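Local coordinates for protein malate dehydrogenase (Porphyromonas gingivalis, PDB 3FI9) that probably catalyses the NAD-dependent interconversion of malate and oxaloacetate, at residues E72-T75 with D76-Y79; A106-G109 with K110-S114; E161-H165 with F166-Q170. All blocks are in the same frame, centred on the assembly; numbering follows the deposited sequence.

Contact 1: E72-T75 with D76-Y79; sequences EALT and DAKY
Leu74 and Ala77 close a type II beta turn in which Ala77 N donates to Leu74 O over 2.9 Å with an N-H...O angle of 155°, and this turn carries the chain from the end of helix 70-74 into strand 77-82. Thr75 is the first residue to leave helical phi/psi, and Asp76 takes the positive phi (74°) required at the third position of such a turn. One consequence of that phi is a close approach inside the loop, with Asp76 CB only 2.9 Å from Thr75 O.

The apolar contact across the turn is small: Ala77 CB comes to 4.3 Å from Leu74 CD2 and to 3.1 Å from Leu74 O. Thr75 CG2 lies 3.4 Å from Asp76 N and 3.9 Å from Asp76 OD2, a methyl beside a carboxylate oxygen. The Thr75 torsion (chi1 -58°) sets CG2 anti to the backbone N and turns OG1 back beside that N, where the hydroxyl is hydrogen-bonded to Lys71 O, one helical turn earlier.

This is one corner of the crossover from strand 65-67 to strand 77-82 in the Rossmann-type NAD-binding domain, and Ala77 packs there on Thr12 of strand 10-14.

In chemical terms, carbonyls of the last helical residues and of the turn are each taken up by a partner. Of the helix carbonyls, Leu74 O receives Ala77 N and Ala73 O is hydrogen-bonded to Thr12 OG1; in the turn, Thr75 O is hydrogen-bonded to Lys10 NZ. The lysine is thus placed at the helix C-terminus, where its charge probably meets a favourable field from the carbonyls at this short helix's end.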
# COMPACT_ATOMS: atom_id res chain seq x y z
N GLU A 72 13.28 19.17 12.14
CA GLU A 72 13.94 18.55 10.98
C GLU A 72 12.95 18.14 9.89
O GLU A 72 13.18 18.39 8.70
CB GLU A 72 14.71 17.31 11.46
CG GLU A 72 15.99 17.68 12.17
CD GLU A 72 16.77 16.45 12.58
OE1 GLU A 72 16.22 15.33 12.44
OE2 GLU A 72 17.92 16.62 13.05
N ALA A 73 11.85 17.57 10.33
CA ALA A 73 10.77 17.06 9.47
C ALA A 73 10.07 18.18 8.70
O ALA A 73 9.77 18.04 7.52
CB ALA A 73 9.75 16.30 10.33
N LEU A 74 9.77 19.27 9.39
CA LEU A 74 9.06 20.38 8.71
C LEU A 74 9.97 21.35 7.95
O LEU A 74 9.54 22.08 7.06
CB LEU A 74 8.14 21.10 9.69
CG LEU A 74 6.98 20.25 10.24
CD1 LEU A 74 6.01 21.11 11.00
CD2 LEU A 74 6.28 19.55 9.09
N THR A 75 11.26 21.37 8.27
CA THR A 75 12.18 22.24 7.50
C THR A 75 12.20 21.93 6.01
O THR A 75 12.46 20.79 5.62
CB THR A 75 13.62 22.22 8.12
OG1 THR A 75 13.52 22.64 9.49
CG2 THR A 75 14.54 23.16 7.37
N ASP A 76 11.93 22.93 5.17
CA ASP A 76 11.82 22.78 3.71
C ASP A 76 10.53 22.06 3.28
O ASP A 76 10.27 21.91 2.08
CB ASP A 76 13.03 22.03 3.11
CG ASP A 76 14.36 22.71 3.40
OD1 ASP A 76 14.47 23.94 3.20
OD2 ASP A 76 15.32 21.99 3.78
N ALA A 77 9.69 21.64 4.23
CA ALA A 77 8.42 20.96 3.87
C ALA A 77 7.57 21.91 3.05
O ALA A 77 7.35 23.04 3.47
CB ALA A 77 7.65 20.53 5.14
N LYS A 78 7.10 21.48 1.88
CA LYS A 78 6.10 22.23 1.15
C LYS A 78 4.71 21.59 1.13
O LYS A 78 3.73 22.24 0.79
CB LYS A 78 6.52 22.42 -0.29
CG LYS A 78 7.76 23.36 -0.46
CD LYS A 78 7.59 24.68 0.29
CE LYS A 78 8.59 25.73 -0.24
NZ LYS A 78 9.87 25.50 0.41
N TYR A 79 4.67 20.30 1.39
CA TYR A 79 3.39 19.55 1.51
C TYR A 79 3.47 18.72 2.75
O TYR A 79 4.52 18.17 3.08
CB TYR A 79 3.14 18.65 0.29
CG TYR A 79 3.17 19.48 -0.95
CD1 TYR A 79 2.02 20.08 -1.43
CD2 TYR A 79 4.38 19.76 -1.62
CE1 TYR A 79 2.05 20.90 -2.60
CE2 TYR A 79 4.42 20.56 -2.73
CZ TYR A 79 3.25 21.11 -3.23
OH TYR A 79 3.29 21.91 -4.34

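Contact 2: A106-G109 with K110-S114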
# COMPACT_ATOMS: atom_id res chain seq x y z
N ALA A 106 -3.44 22.09 17.30
CA ALA A 106 -2.86 23.48 17.50
C ALA A 106 -1.34 23.50 17.42
O ALA A 106 -0.70 24.39 16.80
CB ALA A 106 -3.30 24.08 18.83
N GLN A 107 -0.76 22.52 18.08
CA GLN A 107 0.70 22.34 18.06
C GLN A 107 1.20 22.10 16.66
O GLN A 107 2.26 22.59 16.32
CB GLN A 107 1.14 21.21 19.00
CG GLN A 107 2.67 21.14 19.14
CD GLN A 107 3.24 22.41 19.81
OE1 GLN A 107 2.78 22.80 20.88
NE2 GLN A 107 4.23 23.04 19.17
N LEU A 108 0.46 21.35 15.82
CA LEU A 108 0.91 21.19 14.44
C LEU A 108 0.88 22.51 13.69
O LEU A 108 1.82 22.84 12.98
CB LEU A 108 0.07 20.15 13.69
CG LEU A 108 0.29 19.98 12.18
CD1 LEU A 108 1.75 19.62 11.88
CD2 LEU A 108 -0.64 18.83 11.75
N GLY A 109 -0.19 23.28 13.86
CA GLY A 109 -0.21 24.63 13.31
C GLY A 109 0.97 25.50 13.78
O GLY A 109 1.64 26.15 12.97
N LYS A 110 1.21 25.58 15.07
CA LYS A 110 2.31 26.41 15.60
C LYS A 110 3.67 25.99 14.96
O LYS A 110 4.52 26.83 14.62
CB LYS A 110 2.40 26.23 17.11
CG LYS A 110 1.19 26.74 17.93
CD LYS A 110 1.33 26.22 19.36
CE LYS A 110 0.15 26.61 20.24
NZ LYS A 110 0.42 26.43 21.70
N ASP A 111 3.83 24.69 14.80
CA ASP A 111 5.07 24.10 14.22
C ASP A 111 5.23 24.46 12.76
O ASP A 111 6.34 24.74 12.27
CB ASP A 111 5.03 22.58 14.32
CG ASP A 111 5.23 22.06 15.73
OD1 ASP A 111 5.69 22.80 16.61
OD2 ASP A 111 4.89 20.89 15.96
N ILE A 112 4.12 24.43 12.03
CA ILE A 112 4.13 24.81 10.63
C ILE A 112 4.52 26.28 10.60
O ILE A 112 5.24 26.72 9.70
CB ILE A 112 2.76 24.60 9.93
CG1 ILE A 112 2.51 23.10 9.62
CG2 ILE A 112 2.65 25.44 8.69
CD1 ILE A 112 1.06 22.77 9.22
N LYS A 113 4.06 27.04 11.59
CA LYS A 113 4.26 28.49 11.55
C LYS A 113 5.72 28.84 11.80
O LYS A 113 6.28 29.74 11.17
CB LYS A 113 3.30 29.24 12.50
CG LYS A 113 3.42 30.79 12.39
CD LYS A 113 2.46 31.52 13.38
CE LYS A 113 1.11 31.77 12.77
NZ LYS A 113 0.22 32.64 13.65
N SER A 114 6.33 28.08 12.69
CA SER A 114 7.73 28.26 13.07
C SER A 114 8.68 27.75 12.01
O SER A 114 9.67 28.41 11.71
CB SER A 114 8.04 27.52 14.36
OG SER A 114 7.24 27.98 15.42
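Lys110, whose N-H reaches back to Ala106 O at 2.8 Å and 168°, has a carbonyl oxygen that is gripped twice by Ser114. Ser114 N bonds Lys110 O at 2.9 Å and Ser114 OG bonds it at 3.1 Å, the two donors arriving from opposite faces of the carbonyl plane. The hydroxyl therefore adds a second bond to an acceptor already used by the helix, a common way for serine to fold onto its own helix.

One turn earlier, Gln107 and Asp111 are joined at the side-chain level as well as by the backbone bond from Asp111 N to Gln107 O. Gln107 NE2 donates to Asp111 OD1 over 3.0 Å. The oxygen lies in the amide plane of Gln107, but the amide comes from above the carboxylate plane, the two groups being turned 48° apart. The glutamine can meet its partner because its chain leaves CB with CG anti to the backbone N and then bends at chi2 (64°), which carries NE2 forward along the helix to the next turn. Across the amide, Gln107 OE1 lies 4.0 Å from Lys110 CD, the two chains crossing at about a right angle. Lys110 stretches its methylenes past Ala106, with CG 3.2 Å from Ala106 O.

The opposite character belongs to Leu108 and Ile112, also four residues apart: Leu108 CG meets Ile112 CD1 at 4.1 Å, and both side chains are buried.

Within the NAD-binding domain, helix 94-115 turns different sides to different neighbours. Leu108 and Ile112 rest on strands 77-82 and 121-124 of the central sheet, Ala106 and Lys110 meet Tyr139 of helix 129-140, and Asp111 touches Ile70 and Leu74 of helix 70-74.

Contact 3: E161-H165 with F166-Q170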
# COMPACT_ATOMS: atom_id res chain seq x y z
N GLU A 161 -21.63 0.75 -1.48
CA GLU A 161 -22.86 0.17 -0.97
C GLU A 161 -23.96 0.18 -2.03
O GLU A 161 -24.66 -0.82 -2.17
CB GLU A 161 -23.31 0.85 0.34
CG GLU A 161 -22.34 0.68 1.55
CD GLU A 161 -22.18 -0.76 2.03
OE1 GLU A 161 -23.15 -1.55 2.00
OE2 GLU A 161 -21.07 -1.10 2.47
N LEU A 162 -24.08 1.25 -2.83
CA LEU A 162 -25.00 1.28 -3.99
C LEU A 162 -24.66 0.25 -5.06
O LEU A 162 -25.56 -0.45 -5.58
CB LEU A 162 -25.08 2.67 -4.61
CG LEU A 162 -25.96 3.67 -3.82
CD1 LEU A 162 -25.59 5.08 -4.24
CD2 LEU A 162 -27.47 3.40 -4.07
N ALA A 163 -23.38 0.13 -5.40
CA ALA A 163 -22.99 -0.87 -6.39
C ALA A 163 -23.27 -2.31 -5.91
O ALA A 163 -23.77 -3.13 -6.68
CB ALA A 163 -21.49 -0.69 -6.81
N LYS A 164 -23.05 -2.58 -4.63
CA LYS A 164 -23.40 -3.89 -4.06
C LYS A 164 -24.90 -4.19 -4.12
O LYS A 164 -25.30 -5.31 -4.47
CB LYS A 164 -22.90 -3.98 -2.61
CG LYS A 164 -21.36 -4.06 -2.48
CD LYS A 164 -20.87 -3.61 -1.10
CE LYS A 164 -21.54 -4.36 0.04
NZ LYS A 164 -20.90 -4.03 1.35
N HIS A 165 -25.72 -3.21 -3.72
CA HIS A 165 -27.18 -3.33 -3.78
C HIS A 165 -27.66 -3.70 -5.18
O HIS A 165 -28.48 -4.60 -5.36
CB HIS A 165 -27.90 -2.04 -3.34
CG HIS A 165 -29.39 -2.14 -3.44
ND1 HIS A 165 -30.16 -2.78 -2.48
CD2 HIS A 165 -30.25 -1.77 -4.42
CE1 HIS A 165 -31.43 -2.74 -2.85
NE2 HIS A 165 -31.51 -2.14 -4.03
N PHE A 166 -27.13 -3.01 -6.18
CA PHE A 166 -27.59 -3.17 -7.57
C PHE A 166 -26.86 -4.29 -8.28
O PHE A 166 -27.22 -4.69 -9.37
CB PHE A 166 -27.48 -1.86 -8.33
CG PHE A 166 -28.56 -0.85 -7.97
CD1 PHE A 166 -29.86 -1.02 -8.45
CD2 PHE A 166 -28.29 0.21 -7.13
CE1 PHE A 166 -30.88 -0.10 -8.13
CE2 PHE A 166 -29.30 1.15 -6.80
CZ PHE A 166 -30.59 0.98 -7.28
N GLY A 167 -25.85 -4.84 -7.61
CA GLY A 167 -25.08 -5.93 -8.17
C GLY A 167 -24.34 -5.51 -9.43
O GLY A 167 -24.28 -6.28 -10.38
N ILE A 168 -23.82 -4.28 -9.46
CA ILE A 168 -23.08 -3.82 -10.64
C ILE A 168 -21.66 -3.37 -10.32
O ILE A 168 -21.30 -3.10 -9.17
CB ILE A 168 -23.75 -2.64 -11.40
CG1 ILE A 168 -23.88 -1.42 -10.47
CG2 ILE A 168 -25.12 -3.07 -11.96
CD1 ILE A 168 -24.58 -0.28 -11.14
N LYS A 169 -20.86 -3.25 -11.35
CA LYS A 169 -19.50 -2.76 -11.14
C LYS A 169 -19.48 -1.35 -10.47
O LYS A 169 -20.16 -0.41 -10.91
CB LYS A 169 -18.75 -2.74 -12.45
CG LYS A 169 -17.33 -2.23 -12.31
CD LYS A 169 -16.54 -2.40 -13.61
CE LYS A 169 -17.01 -1.42 -14.68
NZ LYS A 169 -16.39 -1.76 -16.00
N GLN A 170 -18.66 -1.20 -9.44
CA GLN A 170 -18.73 0.01 -8.63
C GLN A 170 -18.65 1.34 -9.37
O GLN A 170 -19.38 2.27 -9.04
CB GLN A 170 -17.67 -0.04 -7.52
CG GLN A 170 -17.76 1.12 -6.57
CD GLN A 170 -16.81 0.90 -5.39
OE1 GLN A 170 -16.51 -0.23 -5.03
NE2 GLN A 170 -16.31 2.00 -4.84
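His165 and Phe166 are sequence neighbours that nonetheless form an edge-to-face (T-shaped) stack, with ring centroids 4.9 Å apart and planes at 85°. His165 CD2 stands 3.7 Å above the centre of the phenylalanine ring. The histidine reaches this position with CG anti to its own backbone N (chi1 178°), whereas Phe166 has CG beside the N. NE2 is hydrogen-bonded to Lys208 O, which helps fix the imidazole's rotation. At the phenylalanine's edge, in plane, Leu162 CD2 lies 4.0 Å from Phe166 CE2, the two side chains running side by side.

The helix ends just after Phe166 in a Schellman motif. Ile168 N bonds Ala163 O at 3.0 Å, Gly167 N makes a weak 3.2 Å bond to Lys164 O, and Gly167, as the C-prime residue, has a positive phi of 64°. The returning chain then closes over Ala163, whose CB lies 3.4 Å from Gln170 CA.

Lys164 NZ forms a salt bridge with Glu161 OE2 (3.1 Å) and another with Glu52 of the second subunit, whose Arg55 O is also hydrogen-bonded by Gln170 NE2. The end of helix 153-166 is therefore part of the dimer contact; within its own chain it packs through Leu162, Ala163 and Ile168 on Val173 of strand 173-174, while His165 leans on helix 211-222 and Phe166 on Val195 of strand 194-195.

Overall arrangement
Contacts 1 and 2 belong together: their centres are 12 Å apart, and Leu74 CD1 packs 3.8 Å from Asp111 CB, so the turn of 72-79 abuts the helix of 106-114 inside the NAD-binding domain. Contact 3 is remote, with its centre 42 Å from that of contact 1 and 43 Å from that of contact 2, in the C-terminal domain beyond the chain's centre. Each lies near a predicted site without being part of it. Ala73 is about 9 Å from Asp41 and Leu108 about 5 Å from Phe126, both predicted to bind NAD, while Gln170 is about 8 Å from Arg157, predicted to bind substrate (all between side chains).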